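Local structure of L-threonine-O-3-phosphate decarboxylase (Porphyromonas gingivalis, 3FKD) at residues A[84-95]-A[105-116]. The protein probably binds pyridoxal 5'-phosphate and uses it to decarboxylate L-threonine O-3-phosphate. Numbering follows the deposited sequence.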
loop_
_atom_site.group_PDB
_atom_site.type_symbol
_atom_site.label_atom_id
_atom_site.label_comp_id
_atom_site.label_asym_id
_atom_site.label_seq_id
_atom_site.Cartn_x
_atom_site.Cartn_y
_atom_site.Cartn_z
ATOM N N ALA A 84 -2.913 -12.414 -8.755
ATOM C CA ALA A 84 -3.581 -13.552 -8.131
ATOM C C ALA A 84 -5.067 -13.305 -8.002
ATOM O O ALA A 84 -5.853 -14.142 -8.433
ATOM C CB ALA A 84 -3.003 -13.829 -6.774
ATOM N N GLN A 85 -5.436 -12.149 -7.434
ATOM C CA GLN A 85 -6.837 -11.739 -7.274
ATOM C C GLN A 85 -7.632 -11.767 -8.574
ATOM O O GLN A 85 -8.703 -12.444 -8.664
ATOM C CB GLN A 85 -6.966 -10.370 -6.590
ATOM C CG GLN A 85 -8.330 -10.118 -5.969
ATOM C CD GLN A 85 -8.504 -8.705 -5.393
ATOM O OE1 GLN A 85 -7.603 -7.868 -5.470
ATOM N NE2 GLN A 85 -9.675 -8.435 -4.835
ATOM N N ALA A 86 -7.125 -11.050 -9.575
ATOM C CA ALA A 86 -7.799 -10.959 -10.869
ATOM C C ALA A 86 -8.078 -12.349 -11.497
ATOM O O ALA A 86 -8.896 -12.462 -12.408
ATOM C CB ALA A 86 -7.005 -10.088 -11.828
ATOM N N PHE A 87 -7.379 -13.392 -11.027
ATOM C CA PHE A 87 -7.489 -14.720 -11.625
ATOM C C PHE A 87 -7.715 -15.841 -10.597
ATOM O O PHE A 87 -7.156 -16.944 -10.733
ATOM C CB PHE A 87 -6.281 -14.991 -12.545
ATOM C CG PHE A 87 -6.216 -14.052 -13.716
ATOM C CD1 PHE A 87 -5.650 -12.807 -13.586
ATOM C CD2 PHE A 87 -6.797 -14.392 -14.926
ATOM C CE1 PHE A 87 -5.638 -11.934 -14.639
ATOM C CE2 PHE A 87 -6.791 -13.507 -15.985
ATOM C CZ PHE A 87 -6.201 -12.284 -15.843
ATOM N N ARG A 88 -8.552 -15.537 -9.594
ATOM C CA ARG A 88 -8.926 -16.442 -8.500
ATOM C C ARG A 88 -9.170 -17.897 -8.896
ATOM O O ARG A 88 -8.830 -18.826 -8.156
ATOM C CB ARG A 88 -10.177 -15.940 -7.776
ATOM C CG ARG A 88 -10.869 -17.001 -6.940
ATOM C CD ARG A 88 -11.648 -16.333 -5.834
ATOM N NE ARG A 88 -12.129 -17.231 -4.778
ATOM C CZ ARG A 88 -13.167 -16.942 -3.977
ATOM N NH1 ARG A 88 -13.829 -15.799 -4.134
ATOM N NH2 ARG A 88 -13.570 -17.787 -3.027
ATOM N N GLY A 89 -9.766 -18.131 -10.043
ATOM C CA GLY A 89 -9.888 -19.521 -10.441
ATOM C C GLY A 89 -8.605 -20.335 -10.690
ATOM O O GLY A 89 -8.637 -21.570 -10.670
ATOM N N SER A 90 -7.483 -19.657 -10.889
ATOM C CA SER A 90 -6.439 -20.205 -11.743
ATOM C C SER A 90 -5.540 -21.319 -11.179
ATOM O O SER A 90 -5.494 -21.568 -9.971
ATOM C CB SER A 90 -5.626 -19.067 -12.388
ATOM O OG SER A 90 -6.475 -18.227 -13.187
ATOM N N ARG A 91 -4.875 -22.014 -12.101
ATOM C CA ARG A 91 -3.859 -23.011 -11.777
ATOM C C ARG A 91 -2.490 -22.414 -12.040
ATOM O O ARG A 91 -2.201 -21.925 -13.133
ATOM C CB ARG A 91 -4.085 -24.291 -12.584
ATOM C CG ARG A 91 -5.449 -24.900 -12.258
ATOM C CD ARG A 91 -5.859 -26.078 -13.113
ATOM N NE ARG A 91 -7.157 -26.549 -12.623
ATOM C CZ ARG A 91 -7.930 -27.459 -13.219
ATOM N NH1 ARG A 91 -7.542 -28.034 -14.360
ATOM N NH2 ARG A 91 -9.090 -27.794 -12.660
ATOM N N SER A 92 -1.663 -22.455 -11.005
ATOM C CA SER A 92 -0.341 -21.858 -11.047
ATOM C C SER A 92 0.773 -22.864 -10.804
ATOM O O SER A 92 0.735 -23.629 -9.835
ATOM C CB SER A 92 -0.246 -20.701 -10.042
ATOM O OG SER A 92 -1.013 -19.627 -10.508
ATOM N N LEU A 93 1.742 -22.835 -11.716
ATOM C CA LEU A 93 3.011 -23.531 -11.613
ATOM C C LEU A 93 4.022 -22.568 -11.010
ATOM O O LEU A 93 4.297 -21.518 -11.580
ATOM C CB LEU A 93 3.491 -23.966 -13.016
ATOM C CG LEU A 93 4.712 -24.908 -13.154
ATOM C CD1 LEU A 93 4.528 -26.178 -12.324
ATOM C CD2 LEU A 93 5.013 -25.267 -14.601
ATOM N N ILE A 94 4.570 -22.913 -9.860
ATOM C CA ILE A 94 5.563 -22.069 -9.225
ATOM C C ILE A 94 6.919 -22.812 -9.039
ATOM O O ILE A 94 6.977 -23.867 -8.425
ATOM C CB ILE A 94 5.041 -21.586 -7.869
ATOM C CG1 ILE A 94 3.700 -20.832 -8.028
ATOM C CG2 ILE A 94 6.068 -20.751 -7.182
ATOM C CD1 ILE A 94 3.042 -20.421 -6.715
ATOM N N ALA A 95 8.003 -22.276 -9.584
ATOM C CA ALA A 95 9.315 -22.841 -9.312
ATOM C C ALA A 95 9.736 -22.547 -7.872
ATOM O O ALA A 95 9.461 -21.489 -7.359
ATOM C CB ALA A 95 10.332 -22.320 -10.287
ATOM N N ALA A 105 0.225 -15.303 -2.416
ATOM C CA ALA A 105 -0.782 -14.694 -3.290
ATOM C C ALA A 105 -1.737 -15.717 -3.880
ATOM O O ALA A 105 -2.959 -15.560 -3.805
ATOM C CB ALA A 105 -0.142 -13.873 -4.407
ATOM N N CYS A 106 -1.152 -16.727 -4.503
ATOM C CA CYS A 106 -1.877 -17.785 -5.169
ATOM C C CYS A 106 -2.802 -18.518 -4.191
ATOM O O CYS A 106 -3.874 -18.976 -4.567
ATOM C CB CYS A 106 -0.891 -18.770 -5.790
ATOM S SG CYS A 106 -0.296 -18.321 -7.446
ATOM N N ARG A 107 -2.371 -18.658 -2.943
ATOM C CA ARG A 107 -3.167 -19.356 -1.952
ATOM C C ARG A 107 -4.320 -18.440 -1.549
ATOM O O ARG A 107 -5.484 -18.830 -1.607
ATOM C CB ARG A 107 -2.325 -19.766 -0.730
ATOM C CG ARG A 107 -3.177 -20.144 0.498
ATOM C CD ARG A 107 -2.384 -20.284 1.768
ATOM N NE ARG A 107 -1.786 -18.997 2.127
ATOM C CZ ARG A 107 -1.015 -18.766 3.197
ATOM N NH1 ARG A 107 -0.745 -19.741 4.065
ATOM N NH2 ARG A 107 -0.523 -17.540 3.406
HETATM N N MSE A 108 -3.996 -17.212 -1.161
HETATM C CA MSE A 108 -5.027 -16.318 -0.684
HETATM C C MSE A 108 -6.151 -16.297 -1.682
HETATM O O MSE A 108 -7.319 -16.286 -1.302
HETATM C CB MSE A 108 -4.485 -14.920 -0.434
HETATM C CG MSE A 108 -5.550 -13.878 -0.177
HETATM SE SE MSE A 108 -4.713 -12.159 0.206
HETATM C CE MSE A 108 -6.231 -10.987 -0.131
ATOM N N TYR A 109 -5.818 -16.334 -2.967
ATOM C CA TYR A 109 -6.881 -16.305 -3.966
ATOM C C TYR A 109 -7.259 -17.687 -4.534
ATOM O O TYR A 109 -7.853 -17.799 -5.606
ATOM C CB TYR A 109 -6.621 -15.218 -5.014
ATOM C CG TYR A 109 -6.663 -13.868 -4.345
ATOM C CD1 TYR A 109 -5.496 -13.252 -3.902
ATOM C CD2 TYR A 109 -7.870 -13.238 -4.085
ATOM C CE1 TYR A 109 -5.529 -12.050 -3.254
ATOM C CE2 TYR A 109 -7.921 -12.011 -3.434
ATOM C CZ TYR A 109 -6.738 -11.418 -3.025
ATOM O OH TYR A 109 -6.762 -10.210 -2.386
ATOM N N GLU A 110 -6.950 -18.719 -3.753
ATOM C CA GLU A 110 -7.332 -20.113 -4.032
ATOM C C GLU A 110 -7.016 -20.616 -5.454
ATOM O O GLU A 110 -7.866 -21.191 -6.132
ATOM C CB GLU A 110 -8.798 -20.355 -3.649
ATOM C CG GLU A 110 -9.051 -20.354 -2.136
ATOM C CD GLU A 110 -10.471 -19.857 -1.747
ATOM O OE1 GLU A 110 -11.289 -19.547 -2.663
ATOM O OE2 GLU A 110 -10.758 -19.774 -0.520
ATOM N N HIS A 111 -5.783 -20.345 -5.886
ATOM C CA HIS A 111 -5.162 -20.959 -7.048
ATOM C C HIS A 111 -4.843 -22.412 -6.680
ATOM O O HIS A 111 -4.526 -22.704 -5.529
ATOM C CB HIS A 111 -3.840 -20.224 -7.378
ATOM C CG HIS A 111 -3.999 -18.991 -8.229
ATOM N ND1 HIS A 111 -4.741 -17.890 -7.838
ATOM C CD2 HIS A 111 -3.487 -18.680 -9.447
ATOM C CE1 HIS A 111 -4.689 -16.966 -8.780
ATOM N NE2 HIS A 111 -3.938 -17.421 -9.766
ATOM N N GLU A 112 -4.920 -23.324 -7.636
ATOM C CA GLU A 112 -4.327 -24.648 -7.431
ATOM C C GLU A 112 -2.846 -24.571 -7.777
ATOM O O GLU A 112 -2.488 -24.305 -8.917
ATOM C CB GLU A 112 -5.024 -25.716 -8.262
ATOM C CG GLU A 112 -6.544 -25.779 -8.038
ATOM C CD GLU A 112 -7.230 -26.911 -8.791
ATOM O OE1 GLU A 112 -8.243 -26.631 -9.493
ATOM O OE2 GLU A 112 -6.755 -28.072 -8.668
ATOM N N VAL A 113 -1.994 -24.788 -6.783
ATOM C CA VAL A 113 -0.568 -24.558 -6.919
ATOM C C VAL A 113 0.326 -25.815 -7.124
ATOM O O VAL A 113 0.440 -26.670 -6.250
ATOM C CB VAL A 113 -0.041 -23.660 -5.746
ATOM C CG1 VAL A 113 1.450 -23.395 -5.894
ATOM C CG2 VAL A 113 -0.769 -22.336 -5.739
ATOM N N CYS A 114 0.958 -25.887 -8.292
ATOM C CA CYS A 114 1.949 -26.901 -8.616
ATOM C C CYS A 114 3.391 -26.438 -8.400
ATOM O O CYS A 114 3.811 -25.370 -8.890
ATOM C CB CYS A 114 1.838 -27.272 -10.087
ATOM S SG CYS A 114 0.332 -28.070 -10.530
ATOM N N PHE A 115 4.190 -27.257 -7.734
ATOM C CA PHE A 115 5.568 -26.871 -7.563
ATOM C C PHE A 115 6.502 -27.493 -8.597
ATOM O O PHE A 115 6.132 -28.412 -9.324
ATOM C CB PHE A 115 6.013 -27.079 -6.127
ATOM C CG PHE A 115 5.294 -26.188 -5.166
ATOM C CD1 PHE A 115 5.668 -24.852 -5.034
ATOM C CD2 PHE A 115 4.227 -26.664 -4.426
ATOM C CE1 PHE A 115 5.027 -24.018 -4.184
ATOM C CE2 PHE A 115 3.557 -25.827 -3.574
ATOM C CZ PHE A 115 3.959 -24.485 -3.457
ATOM N N TYR A 116 7.705 -26.946 -8.683
ATOM C CA TYR A 116 8.669 -27.372 -9.670
ATOM C C TYR A 116 10.042 -26.779 -9.345
ATOM O O TYR A 116 10.164 -25.595 -9.026
ATOM C CB TYR A 116 8.216 -26.966 -11.075
ATOM C CG TYR A 116 9.023 -27.670 -12.119
ATOM C CD1 TYR A 116 10.198 -27.110 -12.609
ATOM C CD2 TYR A 116 8.653 -28.944 -12.569
ATOM C CE1 TYR A 116 10.984 -27.794 -13.546
ATOM C CE2 TYR A 116 9.412 -29.627 -13.504
ATOM C CZ TYR A 116 10.577 -29.044 -13.990
ATOM O OH TYR A 116 11.332 -29.706 -14.923
HETATM O O HOH W 1 -5.247 -8.055 -3.611
#
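Strands 91-95 and 112-116 illustrate the right-handed beta-alpha-beta crossover, pairing its two strands in parallel with their directions 27° apart. In the ladder S92 N donates to E112 O, C114 N to S92 O, and I94 N to C114 O at an almost straight 171°. On the face turned to helix 100-108, the extended I94 brings CD1 to V113 CG1 at 3.5 Å and, on another side, to C106 SG of that helix. On the other face, R91 runs alongside E112 and offers NE to OE1 in a weak salt bridge (3.3 Å).

Before the strands, the H111 imidazole lies against the turn 87-90 and the end of helix 75-86, S90 N above its centre and A84 O in plane at its edge. The F87 carbonyl near this ring is gripped by both S90 N and S90 OG, which approach from the same face of its plane and fix the turn. Farther out, Q85 sets CB over the centre of the Y109 ring, a CH-pi contact 3.7 Å from the centroid; M108 CG lies over the opposite face, offset toward the rim. An anti chi1 (162°) and extended chain carry the R88 guanidinium alongside E110, whose OE1 takes NH2 on its syn side in a salt bridge of 2.9 Å. E110, with positive phi, is the C' residue of a Schellman motif that ends helix 100-108 and redirects the chain into strand 112-117.

Q85 NE2 and Y109 OH exchange hydrogen bonds with Y109 and Q85 of the second subunit, placing this end at the dimer interface. S92 OG is hydrogen-bonded to W134 NE1 of strand 132-136, which flanks strand 91-96 across from strand 112-117, outermost in the chain's seven-stranded sheet.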